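Local atomic coordinates of monomethylamine methyltransferase MtmB1 (Methanosarcina barkeri, PDB entry 1NTH), a protein that catalyses transfer of the methyl group from monomethylamine to the corrinoid cofactor of its partner protein MtmC, a step in methanogenesis from methylamine. Residues A[14-19]-A[78-83]. Residues are numbered along the deposited sequence; the frame is centred on the assembly and turned at random.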
ATOM      1  N   ASP A  14     -14.943  30.520 -13.417  1.00 19.60           N
ATOM      2  CA  ASP A  14     -14.978  31.956 -13.130  1.00 21.10           C
ATOM      3  C   ASP A  14     -15.453  32.750 -14.345  1.00 21.89           C
ATOM      4  O   ASP A  14     -16.372  33.567 -14.251  1.00 22.04           O
ATOM      5  CB  ASP A  14     -13.585  32.461 -12.739  1.00 22.47           C
ATOM      6  CG  ASP A  14     -13.140  31.979 -11.370  1.00 24.74           C
ATOM      7  OD1 ASP A  14     -11.961  32.207 -11.030  1.00 27.92           O
ATOM      8  OD2 ASP A  14     -13.958  31.386 -10.636  1.00 25.20           O
ATOM      9  N   ARG A  15     -14.820  32.502 -15.485  1.00 20.17           N
ATOM     10  CA  ARG A  15     -15.157  33.211 -16.713  1.00 19.84           C
ATOM     11  C   ARG A  15     -16.522  32.846 -17.279  1.00 21.15           C
ATOM     12  O   ARG A  15     -17.195  33.691 -17.873  1.00 21.80           O
ATOM     13  CB  ARG A  15     -14.064  32.971 -17.757  1.00 19.41           C
ATOM     14  CG  ARG A  15     -12.703  33.439 -17.276  1.00 19.58           C
ATOM     15  CD  ARG A  15     -11.606  33.243 -18.301  1.00 20.33           C
ATOM     16  NE  ARG A  15     -10.305  33.538 -17.702  1.00 21.46           N
ATOM     17  CZ  ARG A  15      -9.155  33.561 -18.365  1.00 20.52           C
ATOM     18  NH1 ARG A  15      -9.129  33.311 -19.667  1.00 19.50           N
ATOM     19  NH2 ARG A  15      -8.026  33.822 -17.717  1.00 22.55           N
ATOM     20  N   ALA A  16     -16.939  31.599 -17.086  1.00 19.52           N
ATOM     21  CA  ALA A  16     -18.231  31.147 -17.594  1.00 20.53           C
ATOM     22  C   ALA A  16     -19.396  31.845 -16.899  1.00 22.81           C
ATOM     23  O   ALA A  16     -20.506  31.899 -17.435  1.00 23.02           O
ATOM     24  CB  ALA A  16     -18.358  29.641 -17.421  1.00 21.84           C
ATOM     25  N   LYS A  17     -19.148  32.376 -15.707  1.00 22.50           N
ATOM     26  CA  LYS A  17     -20.201  33.051 -14.955  1.00 25.13           C
ATOM     27  C   LYS A  17     -20.377  34.513 -15.358  1.00 25.52           C
ATOM     28  O   LYS A  17     -21.454  35.082 -15.172  1.00 27.39           O
ATOM     29  CB  LYS A  17     -19.910  32.975 -13.453  1.00 25.40           C
ATOM     30  CG  LYS A  17     -19.823  31.560 -12.895  1.00 30.57           C
ATOM     31  CD  LYS A  17     -21.176  30.861 -12.890  1.00 33.38           C
ATOM     32  CE  LYS A  17     -22.110  31.463 -11.849  1.00 36.14           C
ATOM     33  NZ  LYS A  17     -21.558  31.334 -10.466  1.00 38.42           N
ATOM     34  N   VAL A  18     -19.333  35.115 -15.917  1.00 25.09           N
ATOM     35  CA  VAL A  18     -19.397  36.522 -16.306  1.00 25.88           C
ATOM     36  C   VAL A  18     -19.076  36.799 -17.771  1.00 26.00           C
ATOM     37  O   VAL A  18     -18.976  37.959 -18.180  1.00 25.84           O
ATOM     38  CB  VAL A  18     -18.444  37.368 -15.437  1.00 26.71           C
ATOM     39  CG1 VAL A  18     -18.811  37.215 -13.968  1.00 27.79           C
ATOM     40  CG2 VAL A  18     -17.000  36.938 -15.673  1.00 27.31           C
ATOM     41  N   GLY A  19     -18.916  35.741 -18.559  1.00 25.01           N
ATOM     42  CA  GLY A  19     -18.597  35.912 -19.964  1.00 25.92           C
ATOM     43  C   GLY A  19     -19.722  36.531 -20.771  1.00 26.50           C
ATOM     44  O   GLY A  19     -20.813  36.773 -20.254  1.00 26.40           O
ATOM     45  N   THR A  78     -22.751  25.744 -21.894  1.00 22.21           N
ATOM     46  CA  THR A  78     -24.184  25.485 -22.012  1.00 23.71           C
ATOM     47  C   THR A  78     -25.028  25.810 -20.785  1.00 25.47           C
ATOM     48  O   THR A  78     -26.201  26.167 -20.914  1.00 26.34           O
ATOM     49  CB  THR A  78     -24.451  24.016 -22.393  1.00 24.91           C
ATOM     50  OG1 THR A  78     -23.869  23.153 -21.409  1.00 24.19           O
ATOM     51  CG2 THR A  78     -23.861  23.703 -23.759  1.00 25.19           C
ATOM     52  N   ASP A  79     -24.449  25.698 -19.597  1.00 24.71           N
ATOM     53  CA  ASP A  79     -25.203  25.968 -18.379  1.00 25.83           C
ATOM     54  C   ASP A  79     -25.382  27.446 -18.061  1.00 25.85           C
ATOM     55  O   ASP A  79     -26.418  27.845 -17.529  1.00 27.07           O
ATOM     56  CB  ASP A  79     -24.549  25.254 -17.196  1.00 28.38           C
ATOM     57  CG  ASP A  79     -24.592  23.747 -17.344  1.00 31.91           C
ATOM     58  OD1 ASP A  79     -25.704  23.179 -17.338  1.00 35.38           O
ATOM     59  OD2 ASP A  79     -23.517  23.132 -17.481  1.00 33.17           O
ATOM     60  N   THR A  80     -24.385  28.259 -18.387  1.00 23.92           N
ATOM     61  CA  THR A  80     -24.456  29.689 -18.111  1.00 24.03           C
ATOM     62  C   THR A  80     -24.827  30.501 -19.347  1.00 23.91           C
ATOM     63  O   THR A  80     -25.134  31.690 -19.243  1.00 23.57           O
ATOM     64  CB  THR A  80     -23.113  30.221 -17.585  1.00 24.22           C
ATOM     65  OG1 THR A  80     -22.118  30.099 -18.610  1.00 23.69           O
ATOM     66  CG2 THR A  80     -22.673  29.435 -16.357  1.00 24.62           C
ATOM     67  N   HIS A  81     -24.797  29.854 -20.508  1.00 23.63           N
ATOM     68  CA  HIS A  81     -25.112  30.519 -21.768  1.00 25.11           C
ATOM     69  C   HIS A  81     -24.185  31.705 -21.994  1.00 24.75           C
ATOM     70  O   HIS A  81     -24.590  32.736 -22.535  1.00 25.80           O
ATOM     71  CB  HIS A  81     -26.572  30.980 -21.769  1.00 27.26           C
ATOM     72  CG  HIS A  81     -27.549  29.860 -21.615  1.00 30.06           C
ATOM     73  ND1 HIS A  81     -27.778  28.932 -22.607  1.00 32.69           N
ATOM     74  CD2 HIS A  81     -28.318  29.486 -20.565  1.00 31.59           C
ATOM     75  CE1 HIS A  81     -28.648  28.035 -22.176  1.00 32.49           C
ATOM     76  NE2 HIS A  81     -28.990  28.348 -20.940  1.00 33.39           N
ATOM     77  N   ARG A  82     -22.934  31.553 -21.568  1.00 22.66           N
ATOM     78  CA  ARG A  82     -21.929  32.595 -21.727  1.00 21.59           C
ATOM     79  C   ARG A  82     -20.686  32.010 -22.390  1.00 21.18           C
ATOM     80  O   ARG A  82     -20.480  30.792 -22.387  1.00 21.43           O
ATOM     81  CB  ARG A  82     -21.568  33.210 -20.373  1.00 22.70           C
ATOM     82  CG  ARG A  82     -22.684  34.055 -19.764  1.00 23.18           C
ATOM     83  CD  ARG A  82     -22.373  34.413 -18.322  1.00 25.03           C
ATOM     84  NE  ARG A  82     -23.449  35.172 -17.684  1.00 28.16           N
ATOM     85  CZ  ARG A  82     -23.551  36.498 -17.699  1.00 29.95           C
ATOM     86  NH1 ARG A  82     -22.640  37.234 -18.321  1.00 29.16           N
ATOM     87  NH2 ARG A  82     -24.563  37.090 -17.080  1.00 30.45           N
ATOM     88  N   ILE A  83     -19.865  32.888 -22.952  1.00 20.53           N
ATOM     89  CA  ILE A  83     -18.653  32.483 -23.652  1.00 20.52           C
ATOM     90  C   ILE A  83     -17.384  32.739 -22.847  1.00 19.78           C
ATOM     91  O   ILE A  83     -17.197  33.820 -22.289  1.00 20.21           O
ATOM     92  CB  ILE A  83     -18.528  33.243 -24.993  1.00 21.86           C
ATOM     93  CG1 ILE A  83     -19.760  32.969 -25.858  1.00 21.33           C
ATOM     94  CG2 ILE A  83     -17.255  32.827 -25.716  1.00 22.29           C
ATOM     95  CD1 ILE A  83     -19.890  33.894 -27.056  1.00 24.46           C
TER
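T80 and R82 reach across to the C-terminal end of helix 9-18 and hydrogen-bond to the backbone carbonyls of A16, near that end, and of G19, in the loop that follows. Among the hydrogen bonds, the hydroxyl OG1 of T80 donates to O of A16 at 2.7 Å, approaching from a position tilted 33° from the carbonyl plane. Its placement between the backbone N and the carbonyl carbon of its own residue (chi1 65°) turns OG1 to A16 while keeping it close enough to accept a weak bond from N of R82. The second bond runs from NH1 of R82 to O of G19, 2.7 Å long, with the donor in the carbonyl plane and the acceptor near the guanidinium plane.

O of K17 lies 3.2 Å above the guanidinium, toward its rim, a polar contact whose angle is too poor for a hydrogen bond. The R82 chain, extended from CG to NE, lays CD 3.3 Å from O of A16. Threonine suits position 80 because one branch, OG1, gives the polar bond while the other, CG2, packs 4.0 Å from CD of K17, the two side chains crossing at about a right angle; NZ of K17 is hydrogen-bonded to OH of Y13. CA of G19 makes a C-H...O contact with O of I83 at 3.4 Å, and a CB on G19 would point toward that oxygen and come too close to it, which fits glycine here. An alanine in place of R82 would probably leave O of G19 without this donor and open a gap beside the A16 and K17 carbonyls.

Beyond the contact, strand 82-84 pairs antiparallel with strand 20-21, and H81 and R82 form a G1 bulge opposite C77. Polar bonds from side chains to carbonyls thus join the helix end to an inner strand of the small mixed sheet and the turn before it, and the arginine charge is likely to suit this carbonyl-rich C-terminus.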